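Local structure of UDP-glucose 4-epimerase (Brucella ovis, 4WOK) at residues L190-K193 with T198-I201. The protein probably interconverts UDP-glucose and UDP-galactose by NAD-dependent epimerisation at C4 of the sugar. The protein carries 2 engineered substitutions. Numbering follows the deposited sequence.
With ZN (zinc ion), chain C.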
ATOM      1  N   LEU A 190       3.115   6.351  15.053  1.00 35.35           N
ATOM      2  CA  LEU A 190       2.959   6.573  13.611  1.00 33.88           C
ATOM      3  C   LEU A 190       1.713   5.863  13.100  1.00 25.65           C
ATOM      4  O   LEU A 190       1.567   4.652  13.273  1.00 29.75           O
ATOM      5  CB  LEU A 190       4.201   6.082  12.865  1.00 32.88           C
ATOM      6  CG  LEU A 190       4.476   6.565  11.449  1.00 31.20           C
ATOM      7  CD1 LEU A 190       4.716   8.080  11.401  1.00 24.56           C
ATOM      8  CD2 LEU A 190       5.671   5.800  10.880  1.00 25.11           C
ATOM      9  N   GLY A 191       0.811   6.605  12.470  1.00 27.14           N
ATOM     10  CA  GLY A 191      -0.454   6.015  12.086  1.00 27.43           C
ATOM     11  C   GLY A 191      -0.952   6.414  10.716  1.00 29.03           C
ATOM     12  O   GLY A 191      -0.257   7.064   9.942  1.00 26.39           O
ATOM     13  N   GLU A 192      -2.190   6.021  10.427  1.00 26.71           N
ATOM     14  CA  GLU A 192      -2.786   6.269   9.129  1.00 26.19           C
ATOM     15  C   GLU A 192      -3.673   7.508   9.224  1.00 30.08           C
ATOM     16  O   GLU A 192      -4.718   7.462   9.871  1.00 27.30           O
ATOM     17  CB  GLU A 192      -3.595   5.041   8.692  1.00 25.38           C
ATOM     18  CG  GLU A 192      -4.389   5.216   7.405  1.00 28.94           C
ATOM     19  CD  GLU A 192      -5.036   3.920   6.974  1.00 30.11           C
ATOM     20  OE1 GLU A 192      -5.499   3.829   5.827  1.00 29.90           O
ATOM     21  OE2 GLU A 192      -5.061   2.969   7.781  1.00 27.24           O
ATOM     22  N   LYS A 193      -3.255   8.612   8.604  1.00 24.60           N
ATOM     23  CA  LYS A 193      -4.013   9.860   8.716  1.00 24.87           C
ATOM     24  C   LYS A 193      -4.449  10.325   7.338  1.00 25.18           C
ATOM     25  O   LYS A 193      -3.684  10.959   6.597  1.00 25.53           O
ATOM     26  CB  LYS A 193      -3.191  10.948   9.422  1.00 32.67           C
ATOM     27  N   THR A 198     -11.071   6.571   3.864  1.00 26.28           N
ATOM     28  CA  THR A 198     -11.964   5.715   3.079  1.00 26.93           C
ATOM     29  C   THR A 198     -11.733   4.222   3.314  1.00 29.58           C
ATOM     30  O   THR A 198     -12.449   3.391   2.764  1.00 27.99           O
ATOM     31  CB  THR A 198     -11.809   5.982   1.563  1.00 31.74           C
ATOM     32  OG1 THR A 198     -10.487   5.607   1.145  1.00 28.11           O
ATOM     33  CG2 THR A 198     -12.038   7.449   1.247  1.00 36.65           C
ATOM     34  N   HIS A 199     -10.731   3.881   4.116  1.00 28.56           N
ATOM     35  CA  HIS A 199     -10.365   2.478   4.285  1.00 27.75           C
ATOM     36  C   HIS A 199     -11.208   1.849   5.388  1.00 33.39           C
ATOM     37  O   HIS A 199     -11.601   2.521   6.338  1.00 29.68           O
ATOM     38  CB  HIS A 199      -8.871   2.350   4.567  1.00 25.33           C
ATOM     39  CG  HIS A 199      -8.021   2.803   3.417  1.00 28.43           C
ATOM     40  ND1 HIS A 199      -7.217   3.921   3.475  1.00 28.53           N
ATOM     41  CD2 HIS A 199      -7.878   2.299   2.167  1.00 33.90           C
ATOM     42  CE1 HIS A 199      -6.608   4.084   2.309  1.00 30.40           C
ATOM     43  NE2 HIS A 199      -6.991   3.111   1.502  1.00 31.74           N
ATOM     44  N   LEU A 200     -11.481   0.559   5.237  1.00 34.01           N
ATOM     45  CA  LEU A 200     -12.510  -0.124   6.019  1.00 31.56           C
ATOM     46  C   LEU A 200     -12.206  -0.179   7.519  1.00 33.87           C
ATOM     47  O   LEU A 200     -13.038   0.211   8.337  1.00 34.27           O
ATOM     48  CB  LEU A 200     -12.707  -1.537   5.460  1.00 30.66           C
ATOM     49  CG  LEU A 200     -13.880  -2.389   5.950  1.00 37.73           C
ATOM     50  CD1 LEU A 200     -13.517  -3.126   7.226  1.00 41.97           C
ATOM     51  CD2 LEU A 200     -15.143  -1.536   6.124  1.00 36.17           C
ATOM     52  N   ILE A 201     -11.028  -0.670   7.889  1.00 29.37           N
ATOM     53  CA  ILE A 201     -10.731  -0.824   9.307  1.00 29.92           C
ATOM     54  C   ILE A 201     -10.670   0.530  10.042  1.00 30.37           C
ATOM     55  O   ILE A 201     -11.237   0.669  11.133  1.00 31.54           O
ATOM     56  CB  ILE A 201      -9.439  -1.616   9.514  1.00 29.99           C
ATOM     57  CG1 ILE A 201      -9.629  -3.042   8.988  1.00 35.06           C
ATOM     58  CG2 ILE A 201      -9.073  -1.619  10.975  1.00 33.86           C
ATOM     59  CD1 ILE A 201      -8.418  -3.945   9.131  1.00 37.88           C
TER
HETATM   60 ZN    ZN C 401      -6.836   5.347   4.920  1.00 38.56          ZN
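Glu192 OE1 and His199 ND1 meet on a zinc ion. The zinc lies 2.2 Å from Glu192 OE1. It lies 2.1 Å from His199 ND1. His194 and Glu197 complete the site, so two histidines and two glutamates hold the metal. All four ligands come from the loop between strand 180-182 and helix 200-209, in a protein built on a Rossmann-type NAD-binding fold.

The zinc joins two pieces of backbone that do not touch directly. The CA atoms of Glu192 and His199 are 9.8 Å apart, and their side chains span the gap. Glu192 reaches in with an extended chain. Its CG is anti to the backbone N (chi1 174°), and chi2 continues the line, which carries the carboxylate out to the metal. Binding is through one oxygen: Glu192 OE2 stays 4.1 Å from the zinc. The carboxylate is turned 42° from the imidazole plane of His199. Glu192 OE1 lies 2.9 Å from His199 ND1, but this is the spacing of two atoms bound to one metal and not a hydrogen bond.

His199 sits at the N-cap position of helix 200-209. Its CG is beside the backbone N (chi1 -65°), which sets ND1 on the zinc. Bound NAD touches the His199 side chain, so this zinc ligand also belongs to the cofactor pocket. Glu192 is buried.

The metal thus ties the loop to the start of helix 200-209, beside the cofactor. Leu200 and Ile201, the first residues of that helix, pack on Tyr233 and Ile272. Above one face of the His199 imidazole, Thr198 OG1 lies over the ring centre, 4.2 Å from its plane.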